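Local coordinates for carbon monoxide oxidation system transcription regulator CooA-1 (Carboxydothermus hydrogenoformans, PDB 6CPB), which senses carbon monoxide through its heme domain, the part present here, and as a CRP-family regulator probably binds DNA to control transcription, at the interface of chains A and B. Coordinates in Å, arbitrary orientation; residue numbers count along the deposited sequence, not the author numbering. Chains: chain A/B, Carbon monoxide oxidation system transcription regulator CooA-1.

The interface of chains A and B. Residues chain A 57, 124-125, 127-128, 131; chain B 57, 124, 127-128, 131.
A:Ile128 and B:Ile128 meet flank to flank at the apolar centre of the dimer, CG1 to CG1 at 3.6 Å, their side chains crossing obliquely. They lie on the long dimerisation helices, A:108-135 and B:108-136, which pair about a two-fold axis as a coiled coil, as is typical of the CRP family. In both isoleucines CG1 is anti to the carbonyl carbon (chi1 -68°), and an extended chi2 carries CD1 past the partner's flank. The tip of A:Ile128, CD1, therefore butts against the CG2 branch of B:Ile127 at 3.7 Å, the two side chains nearly perpendicular, and the twin contact runs from B:Ile128 to A:Ile127.

The other branch of each Ile128 faces the partner's beta domain. CG2 of B:Ile128 is met by CD1 of A:Leu57 at 3.8 Å, and CG2 of A:Ile128 by CD1 of B:Leu57 at 3.9 Å. Leu57, on strand 52-59 of each subunit, thus touches the helix of the other. The two Leu57 reach it differently, CG being anti to the backbone N in A:Leu57 (chi1 174°) but beside it in B:Leu57 (-59°). One turn toward the C-terminus, A:Leu131 lays CD1 across CG2 of B:Ile128, while CD1 of B:Leu131 touches CB of A:Leu131 at 4.1 Å.

Toward the N-terminal side the apolar seam gives way to the two Ser124 hydroxyls, hydrogen-bonded tip to tip with OG to OG at 2.7 Å; either hydroxyl could be the donor. CD2 of A:Leu125 flanks this pair, resting against CB of B:Ser124 at 4.0 Å.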
# COMPACT_ATOMS: atom_id res chain seq x y z
N LEU A 57 12.17 -9.75 0.29
CA LEU A 57 13.34 -8.96 0.60
C LEU A 57 14.50 -9.91 0.84
O LEU A 57 14.35 -10.91 1.54
CB LEU A 57 13.09 -8.11 1.86
CG LEU A 57 14.21 -7.27 2.50
CD1 LEU A 57 13.63 -6.18 3.37
CD2 LEU A 57 15.14 -8.11 3.40
N SER A 124 5.27 -6.57 6.27
CA SER A 124 6.58 -6.03 6.59
C SER A 124 6.65 -5.55 8.04
O SER A 124 7.69 -5.68 8.70
CB SER A 124 6.95 -4.91 5.62
OG SER A 124 6.17 -3.75 5.82
N LEU A 125 5.55 -5.00 8.57
CA LEU A 125 5.54 -4.62 9.98
C LEU A 125 5.58 -5.84 10.88
O LEU A 125 6.19 -5.81 11.96
CB LEU A 125 4.33 -3.75 10.31
CG LEU A 125 4.22 -2.44 9.54
CD1 LEU A 125 3.17 -1.56 10.22
CD2 LEU A 125 5.54 -1.70 9.40
N ILE A 127 7.26 -8.55 10.14
CA ILE A 127 8.67 -8.92 10.16
C ILE A 127 9.45 -8.05 11.15
O ILE A 127 10.25 -8.57 11.93
CB ILE A 127 9.27 -8.87 8.74
CG1 ILE A 127 8.65 -9.95 7.87
CG2 ILE A 127 10.80 -9.00 8.78
CD1 ILE A 127 8.75 -9.67 6.38
N ILE A 128 9.23 -6.73 11.12
CA ILE A 128 9.91 -5.85 12.07
C ILE A 128 9.61 -6.29 13.50
O ILE A 128 10.51 -6.41 14.33
CB ILE A 128 9.49 -4.39 11.83
CG1 ILE A 128 10.03 -3.89 10.48
CG2 ILE A 128 10.00 -3.51 12.97
CD1 ILE A 128 9.41 -2.58 10.03
N LEU A 131 11.61 -9.39 14.35
CA LEU A 131 13.04 -9.15 14.51
C LEU A 131 13.34 -8.46 15.83
O LEU A 131 14.34 -8.78 16.49
CB LEU A 131 13.58 -8.33 13.34
CG LEU A 131 13.64 -9.06 12.00
CD1 LEU A 131 14.01 -8.07 10.90
CD2 LEU A 131 14.63 -10.21 12.03
N LEU B 57 5.72 2.04 15.77
CA LEU B 57 5.86 0.82 16.57
C LEU B 57 6.83 1.16 17.69
O LEU B 57 7.98 1.49 17.43
CB LEU B 57 6.45 -0.31 15.73
CG LEU B 57 5.69 -0.74 14.49
CD1 LEU B 57 6.58 -1.65 13.62
CD2 LEU B 57 4.39 -1.43 14.85
N SER B 124 9.50 0.79 5.57
CA SER B 124 9.54 -0.40 6.40
C SER B 124 10.60 -1.38 5.92
O SER B 124 11.25 -2.04 6.74
CB SER B 124 8.17 -1.06 6.45
OG SER B 124 7.84 -1.70 5.25
N ILE B 127 13.86 -0.22 7.18
CA ILE B 127 13.97 -0.54 8.60
C ILE B 127 14.41 -1.98 8.78
O ILE B 127 15.30 -2.28 9.59
CB ILE B 127 12.63 -0.27 9.31
CG1 ILE B 127 12.35 1.23 9.37
CG2 ILE B 127 12.64 -0.89 10.72
CD1 ILE B 127 10.95 1.57 9.84
N ILE B 128 13.81 -2.91 8.03
CA ILE B 128 14.22 -4.31 8.12
C ILE B 128 15.70 -4.46 7.80
O ILE B 128 16.44 -5.13 8.53
CB ILE B 128 13.33 -5.19 7.21
CG1 ILE B 128 11.91 -5.23 7.76
CG2 ILE B 128 13.92 -6.61 7.11
CD1 ILE B 128 10.89 -5.82 6.79
N LEU B 131 17.85 -3.41 10.70
CA LEU B 131 17.88 -4.38 11.78
C LEU B 131 18.77 -5.57 11.42
O LEU B 131 19.56 -6.04 12.25
CB LEU B 131 16.46 -4.85 12.10
CG LEU B 131 15.55 -3.77 12.69
CD1 LEU B 131 14.13 -4.27 12.80
CD2 LEU B 131 16.05 -3.27 14.06